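Local coordinates for protein internalin C2 (Listeria monocytogenes serotype 4b str. F2365, PDB 4FHO) that probably takes part in adhesion to or invasion of host cells, as some other internalins do, through a leucine-rich-repeat domain suited to binding proteins, at residues T13-I18 with A23-V28; V17-P22 with Q66-L71. All coordinates share one frame; numbering follows the deposited sequence.

Contact 1. Residues T13-I18 with A23-V28; sequences TPINVI and ALANAV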
loop_
_atom_site.group_PDB
_atom_site.type_symbol
_atom_site.label_atom_id
_atom_site.label_comp_id
_atom_site.label_asym_id
_atom_site.label_seq_id
_atom_site.Cartn_x
_atom_site.Cartn_y
_atom_site.Cartn_z
ATOM N N THR A 13 7.582 -26.227 14.981
ATOM C CA THR A 13 6.204 -26.001 15.427
ATOM C C THR A 13 5.265 -26.264 14.241
ATOM O O THR A 13 5.664 -26.002 13.107
ATOM C CB THR A 13 6.038 -24.540 15.903
ATOM O OG1 THR A 13 7.010 -24.269 16.918
ATOM C CG2 THR A 13 4.643 -24.281 16.466
ATOM N N PRO A 14 4.043 -26.803 14.488
ATOM C CA PRO A 14 3.091 -26.962 13.389
ATOM C C PRO A 14 2.704 -25.628 12.743
ATOM O O PRO A 14 2.632 -24.604 13.440
ATOM C CB PRO A 14 1.880 -27.607 14.065
ATOM C CG PRO A 14 2.459 -28.379 15.194
ATOM C CD PRO A 14 3.585 -27.522 15.698
ATOM N N ILE A 15 2.459 -25.645 11.434
ATOM C CA ILE A 15 2.111 -24.422 10.686
ATOM C C ILE A 15 0.835 -23.756 11.230
ATOM O O ILE A 15 0.776 -22.515 11.310
ATOM C CB ILE A 15 2.013 -24.676 9.146
ATOM C CG1 ILE A 15 3.377 -25.085 8.561
ATOM C CG2 ILE A 15 1.534 -23.444 8.397
ATOM C CD1 ILE A 15 3.271 -25.784 7.220
ATOM N N ASN A 16 -0.156 -24.556 11.639
ATOM C CA ASN A 16 -1.426 -23.999 12.184
ATOM C C ASN A 16 -1.394 -23.534 13.653
ATOM O O ASN A 16 -2.415 -23.072 14.161
ATOM C CB ASN A 16 -2.623 -24.938 11.910
ATOM C CG ASN A 16 -2.579 -26.250 12.698
ATOM O OD1 ASN A 16 -1.589 -26.601 13.333
ATOM N ND2 ASN A 16 -3.674 -26.984 12.637
ATOM N N VAL A 17 -0.250 -23.698 14.326
ATOM C CA VAL A 17 0.016 -23.104 15.655
ATOM C C VAL A 17 0.592 -21.708 15.453
ATOM O O VAL A 17 0.085 -20.743 16.029
ATOM C CB VAL A 17 1.028 -23.932 16.485
ATOM C CG1 VAL A 17 1.470 -23.189 17.751
ATOM C CG2 VAL A 17 0.446 -25.293 16.854
ATOM N N ILE A 18 1.661 -21.633 14.651
ATOM C CA ILE A 18 2.345 -20.368 14.293
ATOM C C ILE A 18 1.381 -19.403 13.583
ATOM O O ILE A 18 1.330 -18.233 13.922
ATOM C CB ILE A 18 3.556 -20.603 13.345
ATOM C CG1 ILE A 18 4.631 -21.500 13.963
ATOM C CG2 ILE A 18 4.228 -19.284 12.962
ATOM C CD1 ILE A 18 5.573 -22.047 12.909
ATOM N N ALA A 23 -6.729 -19.913 6.565
ATOM C CA ALA A 23 -6.412 -19.425 5.204
ATOM C C ALA A 23 -4.939 -19.056 5.052
ATOM O O ALA A 23 -4.294 -19.418 4.061
ATOM C CB ALA A 23 -7.286 -18.227 4.835
ATOM N N LEU A 24 -4.397 -18.365 6.042
ATOM C CA LEU A 24 -2.993 -17.961 5.997
ATOM C C LEU A 24 -2.064 -19.157 6.227
ATOM O O LEU A 24 -1.038 -19.269 5.557
ATOM C CB LEU A 24 -2.704 -16.834 6.991
ATOM C CG LEU A 24 -1.413 -16.047 6.765
ATOM C CD1 LEU A 24 -1.441 -15.354 5.411
ATOM C CD2 LEU A 24 -1.214 -15.027 7.875
ATOM N N ALA A 25 -2.453 -20.038 7.150
ATOM C CA ALA A 25 -1.829 -21.351 7.348
ATOM C C ALA A 25 -1.732 -22.125 6.047
ATOM O O ALA A 25 -0.678 -22.672 5.741
ATOM C CB ALA A 25 -2.611 -22.173 8.367
ATOM N N ASN A 26 -2.826 -22.149 5.275
ATOM C CA ASN A 26 -2.838 -22.837 3.977
ATOM C C ASN A 26 -1.822 -22.231 3.001
ATOM O O ASN A 26 -1.142 -22.965 2.281
ATOM C CB ASN A 26 -4.249 -22.839 3.354
ATOM C CG ASN A 26 -4.322 -23.672 2.089
ATOM O OD1 ASN A 26 -4.195 -24.891 2.138
ATOM N ND2 ASN A 26 -4.478 -23.015 0.949
ATOM N N ALA A 27 -1.702 -20.901 3.009
ATOM C CA ALA A 27 -0.741 -20.206 2.139
ATOM C C ALA A 27 0.723 -20.503 2.528
ATOM O O ALA A 27 1.556 -20.684 1.641
ATOM C CB ALA A 27 -1.019 -18.706 2.096
ATOM N N VAL A 28 1.025 -20.586 3.832
ATOM C CA VAL A 28 2.384 -20.956 4.302
ATOM C C VAL A 28 2.722 -22.422 3.999
ATOM O O VAL A 28 3.867 -22.734 3.674
ATOM C CB VAL A 28 2.582 -20.639 5.807
ATOM C CG1 VAL A 28 3.924 -21.137 6.311
ATOM C CG2 VAL A 28 2.443 -19.125 6.016
#
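Ile15 reaches from the short helix 15-18 to Ala25 and Val28 of helix 22-31, a helix-to-helix contact within the small helical N-terminal cap domain of the internalins. The contact is apolar, with no hydrogen bond between the segments, and one methyl carries most of it. With chi1 at -64°, CG2 of Ile15 lies anti to the backbone N and projects at the facing helix, where it sits 3.9 Å from CG1 of Val28 and 4.3 Å from CB of Ala25. Beta-branched Ile15 and Val28 offer stiff, compact methyl surfaces, while the small Ala25 lets the backbones come close: its CA is 5.5 Å from that of Asn16. Asn16 takes part through its aliphatic base, CB lying 4.5 Å from CB of Ala25, and its amide leads away from helix 22-31.

Hydrogen bonds run within each helix and, from Ile15 and Asn16, to the Asp39 and Val37 backbones. Pro14 occupies the N-cap position, and its carbonyl O accepts a hydrogen bond from Val17 N (3.1 Å). Ile15 also packs on Val41 of strand 40-41, and Val28 on Leu46 of helix 43-47. The nearest approach is van der Waals: Ile15 CG2 lies 3.5 Å from the carbonyl O of Ala25.

Contact 2. Residues V17-P22 with Q66-L71; sequences VIFPDP and QYLNNL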
loop_
_atom_site.group_PDB
_atom_site.type_symbol
_atom_site.label_atom_id
_atom_site.label_comp_id
_atom_site.label_asym_id
_atom_site.label_seq_id
_atom_site.Cartn_x
_atom_site.Cartn_y
_atom_site.Cartn_z
ATOM N N VAL A 17 -0.250 -23.698 14.326
ATOM C CA VAL A 17 0.016 -23.104 15.655
ATOM C C VAL A 17 0.592 -21.708 15.453
ATOM O O VAL A 17 0.085 -20.743 16.029
ATOM C CB VAL A 17 1.028 -23.932 16.485
ATOM C CG1 VAL A 17 1.470 -23.189 17.751
ATOM C CG2 VAL A 17 0.446 -25.293 16.854
ATOM N N ILE A 18 1.661 -21.633 14.651
ATOM C CA ILE A 18 2.345 -20.368 14.293
ATOM C C ILE A 18 1.381 -19.403 13.583
ATOM O O ILE A 18 1.330 -18.233 13.922
ATOM C CB ILE A 18 3.556 -20.603 13.345
ATOM C CG1 ILE A 18 4.631 -21.500 13.963
ATOM C CG2 ILE A 18 4.228 -19.284 12.962
ATOM C CD1 ILE A 18 5.573 -22.047 12.909
ATOM N N PHE A 19 0.644 -19.911 12.590
ATOM C CA PHE A 19 -0.336 -19.137 11.808
ATOM C C PHE A 19 -1.737 -19.641 12.167
ATOM O O PHE A 19 -2.228 -20.597 11.543
ATOM C CB PHE A 19 -0.073 -19.288 10.317
ATOM C CG PHE A 19 1.268 -18.776 9.893
ATOM C CD1 PHE A 19 1.432 -17.443 9.517
ATOM C CD2 PHE A 19 2.383 -19.620 9.875
ATOM C CE1 PHE A 19 2.678 -16.966 9.121
ATOM C CE2 PHE A 19 3.635 -19.140 9.488
ATOM C CZ PHE A 19 3.783 -17.807 9.113
ATOM N N PRO A 20 -2.369 -19.038 13.205
ATOM C CA PRO A 20 -3.687 -19.549 13.628
ATOM C C PRO A 20 -4.834 -19.383 12.619
ATOM O O PRO A 20 -5.769 -20.165 12.655
ATOM C CB PRO A 20 -3.957 -18.802 14.945
ATOM C CG PRO A 20 -3.041 -17.637 14.936
ATOM C CD PRO A 20 -1.823 -18.099 14.205
ATOM N N ASP A 21 -4.740 -18.413 11.716
ATOM C CA ASP A 21 -5.730 -18.252 10.648
ATOM C C ASP A 21 -5.593 -19.403 9.624
ATOM O O ASP A 21 -4.555 -19.489 8.981
ATOM C CB ASP A 21 -5.550 -16.907 9.952
ATOM C CG ASP A 21 -6.706 -16.557 9.076
ATOM O OD1 ASP A 21 -6.808 -17.148 7.974
ATOM O OD2 ASP A 21 -7.505 -15.674 9.476
ATOM N N PRO A 22 -6.635 -20.259 9.455
ATOM C CA PRO A 22 -6.521 -21.396 8.510
ATOM C C PRO A 22 -6.183 -21.027 7.061
ATOM O O PRO A 22 -5.408 -21.753 6.423
ATOM C CB PRO A 22 -7.899 -22.078 8.593
ATOM C CG PRO A 22 -8.431 -21.683 9.913
ATOM C CD PRO A 22 -7.949 -20.274 10.123
ATOM N N GLN A 66 5.219 -12.256 11.557
ATOM C CA GLN A 66 6.436 -11.731 12.184
ATOM C C GLN A 66 7.674 -12.624 12.029
ATOM O O GLN A 66 8.800 -12.119 12.050
ATOM C CB GLN A 66 6.200 -11.375 13.681
ATOM C CG GLN A 66 5.926 -12.523 14.643
ATOM C CD GLN A 66 4.459 -12.836 14.867
ATOM O OE1 GLN A 66 3.650 -12.804 13.934
ATOM N NE2 GLN A 66 4.114 -13.190 16.109
ATOM N N TYR A 67 7.448 -13.938 11.879
ATOM C CA TYR A 67 8.522 -14.930 11.703
ATOM C C TYR A 67 9.037 -15.010 10.268
ATOM O O TYR A 67 10.095 -15.598 10.035
ATOM C CB TYR A 67 8.085 -16.323 12.195
ATOM C CG TYR A 67 7.671 -16.337 13.641
ATOM C CD1 TYR A 67 8.627 -16.188 14.662
ATOM C CD2 TYR A 67 6.327 -16.474 14.015
ATOM C CE1 TYR A 67 8.250 -16.158 16.006
ATOM C CE2 TYR A 67 5.947 -16.482 15.354
ATOM C CZ TYR A 67 6.913 -16.324 16.348
ATOM O OH TYR A 67 6.534 -16.319 17.670
ATOM N N LEU A 68 8.314 -14.423 9.313
ATOM C CA LEU A 68 8.748 -14.409 7.917
ATOM C C LEU A 68 9.725 -13.232 7.707
ATOM O O LEU A 68 9.372 -12.221 7.091
ATOM C CB LEU A 68 7.535 -14.383 6.974
ATOM C CG LEU A 68 6.448 -15.439 7.241
ATOM C CD1 LEU A 68 5.383 -15.347 6.165
ATOM C CD2 LEU A 68 7.001 -16.848 7.303
ATOM N N ASN A 69 10.960 -13.406 8.203
ATOM C CA ASN A 69 11.989 -12.334 8.222
ATOM C C ASN A 69 12.331 -11.782 6.834
ATOM O O ASN A 69 12.435 -10.572 6.666
ATOM C CB ASN A 69 13.288 -12.788 8.903
ATOM C CG ASN A 69 13.098 -13.135 10.361
ATOM O OD1 ASN A 69 12.719 -12.286 11.177
ATOM N ND2 ASN A 69 13.351 -14.391 10.696
ATOM N N ASN A 70 12.467 -12.676 5.852
ATOM C CA ASN A 70 12.887 -12.322 4.493
ATOM C C ASN A 70 11.722 -12.139 3.506
ATOM O O ASN A 70 11.951 -12.159 2.294
ATOM C CB ASN A 70 13.887 -13.376 3.972
ATOM C CG ASN A 70 15.096 -13.524 4.884
ATOM O OD1 ASN A 70 15.604 -12.538 5.407
ATOM N ND2 ASN A 70 15.541 -14.760 5.097
ATOM N N LEU A 71 10.497 -11.936 4.024
ATOM C CA LEU A 71 9.305 -11.677 3.191
ATOM C C LEU A 71 9.527 -10.369 2.407
ATOM O O LEU A 71 9.955 -9.362 2.985
ATOM C CB LEU A 71 8.046 -11.567 4.050
ATOM C CG LEU A 71 6.686 -11.570 3.324
ATOM C CD1 LEU A 71 6.428 -12.895 2.634
ATOM C CD2 LEU A 71 5.595 -11.253 4.331
#
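The carbonyl O of Tyr67 has two donors: the side-chain NE2 of Gln43, from helix 43-47, and the backbone N of Asn69, in a weak bond of 3.0 Å that closes an inverse gamma turn centred on Leu68. The turn presents two neighbouring side chains, Tyr67 and Leu68, to Ile18 and Phe19. Overlapping it, a type I turn from Leu68 to Leu71 is closed by Leu71 N to Leu68 O at 3.3 Å.

This is the bend that brings the chain into strand 73-75 of the leucine-rich-repeat sheet, and the contact joins it to the end of helix 15-18 in the N-terminal cap. Across it the packing is purely apolar. CG2 of Ile18 comes obliquely to the Tyr67 ring, 3.7 Å from CD2 and 4.1 Å from CE2. Over one face of that ring, offset toward the rim, lies CG of Gln66, 4.0 Å above the plane, so the aliphatic part of a polar side chain serves as packing surface.

Phe19, the first residue to leave the helix, has the reach to bridge the wider gap. With CG anti to the carbonyl carbon (chi1 -62°), its ring extends toward Leu68 and meets it at an edge: CD2 of Leu68 lies near the ring plane, 3.8 Å from CZ. Phe19 CZ rests against the fork as a whole, 4.0 Å from CG and 4.2 Å from CD1 of Leu68. Leu46 touches Phe19, Tyr67 and Leu68 alike, and Leu24 of helix 22-31 packs on Phe19.

In the fold
The first segments of the two contacts overlap at Val17 and Ile18, though of these two Ile18 alone makes a contact, in contact 2, and the centres lie about 7 Å apart. Contact 1 is local, turning back within the cap onto helix 22-31; contact 2 reaches much further along the sequence, to the loop between strands 51-53 and 73-75. Phe19 joins them directly: its CZ is 3.6 Å from CG2 of Val28, and its carbonyl O is 3.6 Å from CB of Ala25. With Leu46 and with Leu52 of strand 51-53, which touch both, they belong to the apolar packing between the N-terminal helices and the start of the repeat sheet, consistent with a cap that shields the end of the leucine-rich-repeat core.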